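Local coordinates for protein putative N-acetylmuramoyl-L-alanine amidase (Neisseria meningitidis MC58, PDB 3CZX) that probably hydrolyses the link between N-acetylmuramoyl residues and L-amino acids in cell-wall glycopeptides, as a zinc-dependent amidase, at residues Ile6-Asn14 with Glu26-Val37; Ile68-His78 with His131-Ile142. All blocks are in the same frame, centred on the assembly; numbering follows the deposited sequence.

Contact 1: Ile6-Asn14 with Glu26-Val37. With ZN (zinc ion), chain E.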
loop_
_atom_site.group_PDB
_atom_site.type_symbol
_atom_site.label_atom_id
_atom_site.label_comp_id
_atom_site.label_asym_id
_atom_site.label_seq_id
_atom_site.Cartn_x
_atom_site.Cartn_y
_atom_site.Cartn_z
ATOM N N ILE A 6 20.655 1.938 1.552
ATOM C CA ILE A 6 19.746 0.864 1.935
ATOM C C ILE A 6 19.203 0.284 0.635
ATOM O O ILE A 6 18.707 1.043 -0.203
ATOM C CB ILE A 6 18.587 1.413 2.761
ATOM C CG1 ILE A 6 19.097 2.059 4.057
ATOM C CG2 ILE A 6 17.580 0.311 3.129
ATOM C CD1 ILE A 6 18.381 3.298 4.429
ATOM N N CYS A 7 19.275 -1.023 0.471
ATOM C CA CYS A 7 18.704 -1.724 -0.679
ATOM C C CYS A 7 17.458 -2.458 -0.201
ATOM O O CYS A 7 17.514 -3.191 0.781
ATOM C CB CYS A 7 19.709 -2.719 -1.285
ATOM S SG CYS A 7 19.044 -3.853 -2.520
ATOM N N LEU A 8 16.326 -2.213 -0.859
ATOM C CA LEU A 8 15.103 -2.935 -0.576
ATOM C C LEU A 8 14.545 -3.551 -1.851
ATOM O O LEU A 8 14.348 -2.809 -2.846
ATOM C CB LEU A 8 14.051 -1.978 -0.008
ATOM C CG LEU A 8 14.376 -1.223 1.283
ATOM C CD1 LEU A 8 13.221 -0.325 1.657
ATOM C CD2 LEU A 8 14.713 -2.142 2.499
ATOM N N THR A 9 14.267 -4.852 -1.831
ATOM C CA THR A 9 13.607 -5.485 -2.974
ATOM C C THR A 9 12.446 -6.321 -2.539
ATOM O O THR A 9 12.234 -6.513 -1.352
ATOM C CB THR A 9 14.636 -6.307 -3.776
ATOM O OG1 THR A 9 15.160 -7.343 -2.965
ATOM C CG2 THR A 9 15.790 -5.361 -4.234
ATOM N N ALA A 10 11.645 -6.773 -3.514
ATOM C CA ALA A 10 10.464 -7.602 -3.258
ATOM C C ALA A 10 10.689 -8.949 -3.902
ATOM O O ALA A 10 11.171 -9.040 -5.034
ATOM C CB ALA A 10 9.151 -6.945 -3.830
ATOM N N GLY A 11 10.303 -10.006 -3.208
ATOM C CA GLY A 11 10.326 -11.329 -3.803
ATOM C C GLY A 11 9.209 -11.526 -4.798
ATOM O O GLY A 11 8.129 -10.941 -4.681
ATOM N N HIS A 12 9.485 -12.382 -5.772
ATOM C CA HIS A 12 8.470 -12.896 -6.693
ATOM C C HIS A 12 7.923 -11.853 -7.671
ATOM O O HIS A 12 8.289 -10.677 -7.625
ATOM C CB HIS A 12 7.349 -13.571 -5.903
ATOM C CG HIS A 12 7.837 -14.601 -4.931
ATOM N ND1 HIS A 12 8.273 -15.850 -5.326
ATOM C CD2 HIS A 12 7.981 -14.561 -3.586
ATOM C CE1 HIS A 12 8.646 -16.540 -4.262
ATOM N NE2 HIS A 12 8.467 -15.784 -3.193
ATOM N N SER A 13 7.042 -12.299 -8.565
ATOM C CA SER A 13 6.612 -11.468 -9.704
ATOM C C SER A 13 5.149 -11.691 -10.064
ATOM O O SER A 13 4.483 -12.528 -9.459
ATOM C CB SER A 13 7.505 -11.793 -10.912
ATOM O OG SER A 13 7.275 -13.118 -11.340
ATOM N N ASN A 14 4.649 -10.941 -11.053
ATOM C CA ASN A 14 3.213 -11.000 -11.432
ATOM C C ASN A 14 2.837 -12.325 -12.074
ATOM O O ASN A 14 1.664 -12.778 -11.957
ATOM C CB ASN A 14 2.831 -9.852 -12.380
ATOM C CG ASN A 14 1.331 -9.672 -12.510
ATOM O OD1 ASN A 14 0.599 -9.712 -11.516
ATOM N ND2 ASN A 14 0.854 -9.479 -13.750
ATOM N N GLU A 26 1.745 -13.502 -2.216
ATOM C CA GLU A 26 3.067 -13.097 -1.699
ATOM C C GLU A 26 3.669 -11.951 -2.488
ATOM O O GLU A 26 4.206 -11.001 -1.917
ATOM C CB GLU A 26 4.028 -14.290 -1.665
ATOM C CG GLU A 26 5.438 -13.940 -1.124
ATOM C CD GLU A 26 6.326 -15.127 -0.912
ATOM O OE1 GLU A 26 5.883 -16.260 -1.201
ATOM O OE2 GLU A 26 7.471 -14.923 -0.420
ATOM N N ALA A 27 3.598 -12.016 -3.802
ATOM C CA ALA A 27 4.213 -11.001 -4.660
ATOM C C ALA A 27 3.652 -9.615 -4.339
ATOM O O ALA A 27 4.377 -8.602 -4.394
ATOM C CB ALA A 27 3.987 -11.323 -6.108
ATOM N N ASP A 28 2.360 -9.575 -4.027
ATOM C CA ASP A 28 1.655 -8.310 -3.822
ATOM C C ASP A 28 1.999 -7.803 -2.446
ATOM O O ASP A 28 2.167 -6.589 -2.261
ATOM C CB ASP A 28 0.138 -8.529 -3.962
ATOM C CG ASP A 28 -0.258 -8.999 -5.369
ATOM O OD1 ASP A 28 0.508 -8.772 -6.335
ATOM O OD2 ASP A 28 -1.356 -9.591 -5.488
ATOM N N LEU A 29 2.004 -8.701 -1.449
ATOM C CA LEU A 29 2.357 -8.309 -0.069
ATOM C C LEU A 29 3.814 -7.816 -0.008
ATOM O O LEU A 29 4.137 -6.832 0.718
ATOM C CB LEU A 29 2.117 -9.467 0.917
ATOM C CG LEU A 29 0.676 -9.989 1.011
ATOM C CD1 LEU A 29 0.558 -11.355 1.771
ATOM C CD2 LEU A 29 -0.201 -8.933 1.640
ATOM N N ALA A 30 4.700 -8.470 -0.761
ATOM C CA ALA A 30 6.109 -8.099 -0.788
ATOM C C ALA A 30 6.310 -6.725 -1.463
ATOM O O ALA A 30 7.103 -5.894 -0.979
ATOM C CB ALA A 30 6.933 -9.205 -1.474
ATOM N N GLN A 31 5.615 -6.475 -2.573
ATOM C CA GLN A 31 5.577 -5.176 -3.224
ATOM C C GLN A 31 5.144 -4.099 -2.213
ATOM O O GLN A 31 5.785 -3.058 -2.129
ATOM C CB GLN A 31 4.625 -5.223 -4.434
ATOM C CG GLN A 31 4.278 -3.901 -5.031
ATOM C CD GLN A 31 3.325 -4.019 -6.190
ATOM O OE1 GLN A 31 2.476 -4.914 -6.195
ATOM N NE2 GLN A 31 3.471 -3.141 -7.192
ATOM N N ASP A 32 4.086 -4.348 -1.455
ATOM C CA ASP A 32 3.607 -3.353 -0.493
ATOM C C ASP A 32 4.696 -3.099 0.543
ATOM O O ASP A 32 4.979 -1.943 0.894
ATOM C CB ASP A 32 2.365 -3.807 0.261
ATOM C CG ASP A 32 1.076 -3.615 -0.537
ATOM O OD1 ASP A 32 1.140 -2.963 -1.607
ATOM O OD2 ASP A 32 0.041 -4.154 -0.068
HETATM N N MSE A 33 5.282 -4.176 1.100
HETATM C CA MSE A 33 6.308 -3.971 2.124
HETATM C C MSE A 33 7.468 -3.148 1.608
HETATM O O MSE A 33 7.898 -2.198 2.293
HETATM C CB MSE A 33 6.803 -5.301 2.690
HETATM C CG MSE A 33 5.772 -5.995 3.496
HETATM SE SE MSE A 33 6.368 -7.639 4.404
HETATM C CE MSE A 33 5.657 -8.932 3.118
ATOM N N ARG A 34 7.995 -3.504 0.445
ATOM C CA ARG A 34 9.141 -2.779 -0.134
ATOM C C ARG A 34 8.752 -1.302 -0.382
ATOM O O ARG A 34 9.466 -0.369 0.026
ATOM C CB ARG A 34 9.665 -3.465 -1.399
ATOM C CG ARG A 34 10.718 -2.653 -2.148
ATOM C CD ARG A 34 10.199 -2.119 -3.477
ATOM N NE ARG A 34 10.238 -3.149 -4.498
ATOM C CZ ARG A 34 9.244 -3.464 -5.328
ATOM N NH1 ARG A 34 9.434 -4.419 -6.213
ATOM N NH2 ARG A 34 8.063 -2.887 -5.236
ATOM N N ASN A 35 7.601 -1.079 -1.028
ATOM C CA ASN A 35 7.204 0.288 -1.385
ATOM C C ASN A 35 7.004 1.174 -0.173
ATOM O O ASN A 35 7.401 2.358 -0.173
ATOM C CB ASN A 35 5.935 0.269 -2.264
ATOM C CG ASN A 35 6.215 -0.144 -3.687
ATOM O OD1 ASN A 35 7.349 -0.298 -4.085
ATOM N ND2 ASN A 35 5.152 -0.355 -4.487
ATOM N N ILE A 36 6.326 0.635 0.834
ATOM C CA ILE A 36 5.958 1.435 2.016
ATOM C C ILE A 36 7.211 1.723 2.819
ATOM O O ILE A 36 7.464 2.857 3.257
ATOM C CB ILE A 36 4.891 0.779 2.859
ATOM C CG1 ILE A 36 3.601 0.635 2.025
ATOM C CG2 ILE A 36 4.625 1.567 4.106
ATOM C CD1 ILE A 36 2.577 -0.230 2.716
ATOM N N VAL A 37 8.025 0.701 3.075
ATOM C CA VAL A 37 9.231 0.954 3.835
ATOM C C VAL A 37 10.134 1.927 3.104
ATOM O O VAL A 37 10.716 2.796 3.739
ATOM C CB VAL A 37 9.960 -0.371 4.173
ATOM C CG1 VAL A 37 11.322 -0.104 4.870
ATOM C CG2 VAL A 37 9.127 -1.243 5.060
HETATM ZN ZN ZN E . 9.115 -16.106 -1.124
HETATM O O HOH W 1 6.706 -8.850 -5.938
HETATM O O HOH W 2 10.486 -17.858 -1.691
HETATM O O HOH W 3 9.415 -17.014 0.866
#
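Glu26 OE2 binds the zinc ion at 2.1 Å, and His12 NE2 reaches the same metal at 2.2 Å, so the loop after the strand and the start of the helix are pinned together through the ion. Glu26 is fully extended, CG anti to its own backbone nitrogen (chi1 -180°), which carries the carboxylate up to the edge of the imidazole; the two flat groups are turned 62° against each other. The carboxylate has a further polar partner in Ala19. His78 and two waters complete the shell. Behind the metal the packing is close: Ala10 CB sits 3.9 Å from Ala30 CB, and Ala27 CB lies 3.6 Å from Ser13 O. Water 1 lies 2.8 Å from both Gly11 O and Ala27 O, between the two backbones. Farther along, Arg34 bends at chi2 and chi3 so that its guanidinium lays one face over Ala10 CB, while NE pairs with Asp52 and NH2 bonds Asn35 OD1. Leu8 CD1 meets Val37 CG1 at 3.7 Å. Strand 6-10 of the mixed sheet and helix segment 26-37 run nearly antiparallel (159°), with His12 just past the strand's C-terminal end and Glu26 at the helix's N-terminal end: the zinc site of an Amidase_3 family amidase.

Contact 2: Ile68-His78 with His131-Ile142. With ZN (zinc ion), chain E.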
loop_
_atom_site.group_PDB
_atom_site.type_symbol
_atom_site.label_atom_id
_atom_site.label_comp_id
_atom_site.label_asym_id
_atom_site.label_seq_id
_atom_site.Cartn_x
_atom_site.Cartn_y
_atom_site.Cartn_z
ATOM N N ILE A 68 23.276 -5.658 -3.654
ATOM C CA ILE A 68 23.655 -6.060 -2.288
ATOM C C ILE A 68 25.070 -5.566 -2.020
ATOM O O ILE A 68 25.342 -4.924 -0.998
ATOM C CB ILE A 68 23.606 -7.574 -2.083
ATOM C CG1 ILE A 68 22.170 -8.090 -2.220
ATOM C CG2 ILE A 68 24.156 -7.923 -0.718
ATOM C CD1 ILE A 68 22.073 -9.591 -2.287
ATOM N N ARG A 69 25.965 -5.830 -2.970
ATOM C CA ARG A 69 27.369 -5.470 -2.792
ATOM C C ARG A 69 27.555 -3.964 -2.644
ATOM O O ARG A 69 28.400 -3.520 -1.870
ATOM C CB ARG A 69 28.233 -6.018 -3.942
ATOM C CG ARG A 69 28.577 -7.506 -3.821
ATOM C CD ARG A 69 29.603 -7.761 -2.699
ATOM N NE ARG A 69 28.943 -7.798 -1.395
ATOM C CZ ARG A 69 28.578 -8.906 -0.745
ATOM N NH1 ARG A 69 28.847 -10.120 -1.234
ATOM N NH2 ARG A 69 27.955 -8.796 0.434
ATOM N N GLY A 70 26.752 -3.184 -3.361
ATOM C CA GLY A 70 26.812 -1.726 -3.274
ATOM C C GLY A 70 26.107 -1.065 -2.097
ATOM O O GLY A 70 26.063 0.167 -2.015
ATOM N N SER A 71 25.547 -1.848 -1.171
ATOM C CA SER A 71 24.765 -1.295 -0.056
ATOM C C SER A 71 25.294 -1.663 1.314
ATOM O O SER A 71 26.048 -2.635 1.453
ATOM C CB SER A 71 23.326 -1.816 -0.152
ATOM O OG SER A 71 23.319 -3.230 -0.114
ATOM N N ASP A 72 24.852 -0.912 2.326
ATOM C CA ASP A 72 25.132 -1.195 3.740
ATOM C C ASP A 72 24.177 -2.176 4.426
ATOM O O ASP A 72 24.590 -2.962 5.298
ATOM C CB ASP A 72 25.097 0.097 4.532
ATOM C CG ASP A 72 26.099 1.095 4.013
ATOM O OD1 ASP A 72 27.297 0.754 3.990
ATOM O OD2 ASP A 72 25.698 2.194 3.605
ATOM N N VAL A 73 22.895 -2.103 4.073
ATOM C CA VAL A 73 21.976 -3.184 4.399
ATOM C C VAL A 73 21.095 -3.430 3.164
ATOM O O VAL A 73 20.753 -2.485 2.470
ATOM C CB VAL A 73 21.151 -2.877 5.661
ATOM C CG1 VAL A 73 20.223 -1.705 5.441
ATOM C CG2 VAL A 73 20.412 -4.146 6.121
ATOM N N ALA A 74 20.796 -4.701 2.885
ATOM C CA ALA A 74 19.971 -5.106 1.753
ATOM C C ALA A 74 18.937 -6.103 2.238
ATOM O O ALA A 74 19.293 -7.125 2.817
ATOM C CB ALA A 74 20.799 -5.742 0.641
ATOM N N ILE A 75 17.656 -5.805 1.995
ATOM C CA ILE A 75 16.540 -6.611 2.472
ATOM C C ILE A 75 15.579 -6.938 1.334
ATOM O O ILE A 75 15.133 -6.011 0.605
ATOM C CB ILE A 75 15.735 -5.820 3.556
ATOM C CG1 ILE A 75 16.648 -5.422 4.719
ATOM C CG2 ILE A 75 14.577 -6.667 4.061
ATOM C CD1 ILE A 75 16.184 -4.197 5.513
ATOM N N GLU A 76 15.291 -8.216 1.140
ATOM C CA GLU A 76 14.240 -8.644 0.228
ATOM C C GLU A 76 13.054 -9.204 0.997
ATOM O O GLU A 76 13.180 -10.160 1.780
ATOM C CB GLU A 76 14.743 -9.690 -0.781
ATOM C CG GLU A 76 13.684 -9.973 -1.805
ATOM C CD GLU A 76 14.192 -10.673 -2.990
ATOM O OE1 GLU A 76 14.125 -11.924 -2.978
ATOM O OE2 GLU A 76 14.639 -9.970 -3.923
ATOM N N PHE A 77 11.888 -8.614 0.782
ATOM C CA PHE A 77 10.705 -8.966 1.524
ATOM C C PHE A 77 10.004 -10.170 0.883
ATOM O O PHE A 77 9.798 -10.219 -0.331
ATOM C CB PHE A 77 9.732 -7.770 1.632
ATOM C CG PHE A 77 10.297 -6.595 2.385
ATOM C CD1 PHE A 77 10.210 -6.505 3.763
ATOM C CD2 PHE A 77 10.908 -5.579 1.702
ATOM C CE1 PHE A 77 10.734 -5.388 4.427
ATOM C CE2 PHE A 77 11.465 -4.456 2.363
ATOM C CZ PHE A 77 11.377 -4.389 3.713
ATOM N N HIS A 78 9.693 -11.118 1.736
ATOM C CA HIS A 78 8.974 -12.348 1.397
ATOM C C HIS A 78 7.945 -12.633 2.472
ATOM O O HIS A 78 7.929 -11.966 3.508
ATOM C CB HIS A 78 9.934 -13.527 1.393
ATOM C CG HIS A 78 10.805 -13.598 0.187
ATOM N ND1 HIS A 78 10.568 -14.488 -0.844
ATOM C CD2 HIS A 78 11.886 -12.872 -0.182
ATOM C CE1 HIS A 78 11.448 -14.279 -1.809
ATOM N NE2 HIS A 78 12.267 -13.317 -1.427
ATOM N N HIS A 131 15.547 -21.965 0.708
ATOM C CA HIS A 131 14.754 -20.840 0.177
ATOM C C HIS A 131 14.985 -20.614 -1.317
ATOM O O HIS A 131 16.098 -20.763 -1.801
ATOM C CB HIS A 131 15.064 -19.544 0.962
ATOM C CG HIS A 131 14.027 -18.473 0.779
ATOM N ND1 HIS A 131 14.075 -17.567 -0.260
ATOM C CD2 HIS A 131 12.901 -18.191 1.477
ATOM C CE1 HIS A 131 13.023 -16.763 -0.185
ATOM N NE2 HIS A 131 12.296 -17.123 0.861
ATOM N N SER A 132 13.935 -20.227 -2.051
ATOM C CA SER A 132 14.070 -19.846 -3.475
ATOM C C SER A 132 15.112 -18.754 -3.741
ATOM O O SER A 132 15.722 -18.704 -4.819
ATOM C CB SER A 132 12.701 -19.415 -4.062
ATOM O OG SER A 132 12.317 -18.099 -3.686
ATOM N N ARG A 133 15.325 -17.880 -2.756
ATOM C CA ARG A 133 16.276 -16.795 -2.865
ATOM C C ARG A 133 17.387 -16.944 -1.821
ATOM O O ARG A 133 17.987 -15.949 -1.394
ATOM C CB ARG A 133 15.560 -15.444 -2.695
ATOM C CG ARG A 133 14.488 -15.188 -3.745
ATOM C CD ARG A 133 15.109 -14.754 -5.055
ATOM N NE ARG A 133 15.266 -13.310 -5.115
ATOM C CZ ARG A 133 15.610 -12.622 -6.201
ATOM N NH1 ARG A 133 15.914 -13.244 -7.333
ATOM N NH2 ARG A 133 15.686 -11.294 -6.151
ATOM N N LEU A 134 17.670 -18.187 -1.422
ATOM C CA LEU A 134 18.818 -18.470 -0.548
ATOM C C LEU A 134 20.082 -17.823 -1.093
ATOM O O LEU A 134 20.906 -17.313 -0.319
ATOM C CB LEU A 134 19.017 -19.979 -0.409
ATOM C CG LEU A 134 20.061 -20.485 0.591
ATOM C CD1 LEU A 134 19.767 -20.010 2.006
ATOM C CD2 LEU A 134 20.077 -22.015 0.533
ATOM N N ALA A 135 20.235 -17.800 -2.426
ATOM C CA ALA A 135 21.399 -17.124 -3.057
ATOM C C ALA A 135 21.556 -15.646 -2.670
ATOM O O ALA A 135 22.683 -15.138 -2.543
ATOM C CB ALA A 135 21.342 -17.257 -4.580
ATOM N N TYR A 136 20.419 -14.968 -2.477
ATOM C CA TYR A 136 20.373 -13.559 -2.022
ATOM C C TYR A 136 20.923 -13.452 -0.603
ATOM O O TYR A 136 21.729 -12.571 -0.312
ATOM C CB TYR A 136 18.918 -13.071 -2.067
ATOM C CG TYR A 136 18.639 -11.590 -1.862
ATOM C CD1 TYR A 136 18.317 -10.764 -2.945
ATOM C CD2 TYR A 136 18.585 -11.035 -0.585
ATOM C CE1 TYR A 136 18.014 -9.409 -2.769
ATOM C CE2 TYR A 136 18.323 -9.702 -0.404
ATOM C CZ TYR A 136 18.012 -8.885 -1.492
ATOM O OH TYR A 136 17.676 -7.559 -1.330
ATOM N N ALA A 137 20.489 -14.371 0.252
ATOM C CA ALA A 137 20.988 -14.463 1.632
ATOM C C ALA A 137 22.475 -14.820 1.648
ATOM O O ALA A 137 23.268 -14.176 2.337
ATOM C CB ALA A 137 20.162 -15.493 2.447
ATOM N N GLN A 138 22.860 -15.832 0.867
ATOM C CA GLN A 138 24.288 -16.216 0.763
ATOM C C GLN A 138 25.190 -15.078 0.310
ATOM O O GLN A 138 26.353 -14.952 0.770
ATOM C CB GLN A 138 24.453 -17.442 -0.137
ATOM C CG GLN A 138 23.809 -18.673 0.463
ATOM C CD GLN A 138 23.762 -19.857 -0.484
ATOM O OE1 GLN A 138 23.715 -19.694 -1.717
ATOM N NE2 GLN A 138 23.742 -21.061 0.087
ATOM N N ALA A 139 24.664 -14.217 -0.570
ATOM C CA ALA A 139 25.427 -13.081 -1.084
ATOM C C ALA A 139 25.544 -11.930 -0.098
ATOM O O ALA A 139 26.181 -10.929 -0.411
ATOM C CB ALA A 139 24.817 -12.598 -2.381
ATOM N N GLY A 140 24.913 -12.054 1.076
ATOM C CA GLY A 140 24.944 -11.016 2.099
ATOM C C GLY A 140 23.727 -10.097 2.146
ATOM O O GLY A 140 23.726 -9.076 2.831
ATOM N N GLY A 141 22.688 -10.455 1.412
ATOM C CA GLY A 141 21.393 -9.809 1.574
ATOM C C GLY A 141 20.628 -10.514 2.686
ATOM O O GLY A 141 21.008 -11.604 3.132
ATOM N N ILE A 142 19.505 -9.921 3.065
ATOM C CA ILE A 142 18.627 -10.466 4.128
ATOM C C ILE A 142 17.291 -10.830 3.493
ATOM O O ILE A 142 16.647 -9.964 2.895
ATOM C CB ILE A 142 18.386 -9.390 5.196
ATOM C CG1 ILE A 142 19.715 -8.952 5.843
ATOM C CG2 ILE A 142 17.379 -9.866 6.291
ATOM C CD1 ILE A 142 19.561 -7.739 6.728
HETATM ZN ZN ZN E . 9.115 -16.106 -1.124
HETATM O O HOH W 4 22.650 -6.627 3.957
HETATM O O HOH W 3 9.415 -17.014 0.866
HETATM O O HOH W 2 10.486 -17.858 -1.691
#
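Glu76 and Arg133 lock together side-on: Arg133 NE gives a hydrogen bond to Glu76 OE1 and NH2 one to OE2, each 2.8 Å long. Carboxylate and guanidinium are nearly coplanar, 8° apart, and both oxygens use their syn lone pairs. Next to this bridge the packing is tight. The Tyr136 ring is sandwiched, with Glu76 CB over one face and Ile68 CD1 over the centre of the other, 3.9 Å from the centroid; its hydroxyl bonds Thr9. Ile68 also presses CG2 against the Gly140-Gly141 backbone, where a Schellman motif ends helix 134-138. From there the chain enters the sheet beside strand 73-77: Ile142 N bonds Ala74 O and Glu76 N bonds Ile142 O, a parallel pairing. Water 4 adds a backbone bridge from Ala74 N to Gly140 O. The solvent side is looser: exposed Arg69 brings only its end close, NH2 lying 2.9 Å from Ala139 O. Partly exposed His131 turns its edge onto the face of His78, planes at 82°, and its NE2 bonds a zinc-bound water. His78 holds the zinc ion through ND1 at 2.2 Å, while NE2 donates to the anti side of Glu76 OE1 (2.8 Å, 163°). Glu76, itself held by Arg133, is thus a second-shell residue: it fixes the rotation of the ligand imidazole and would probably make ND1 a stronger donor to the metal.

In the fold
Contact 1 closes before contact 2 opens along the chain, and their centres lie about 13 Å apart. They share the mixed sheet: strands 6-10 and 73-77 are parallel neighbours, joined by the probable hydrogen bond from Thr9 N to Ile75 O, and strand 142-145 follows on the far side of 73-77. Helix 26-45 packs against strand 6-10, while helix 134-138 leads into the strand beyond. Thr9 OG1 also reaches Glu76 OE2, tying the strand of contact 1 to the second shell of contact 2. The two meet at the metal: contact 1 supplies His12 and Glu26, near each other in sequence, and contact 2 adds His78 from much later in the chain.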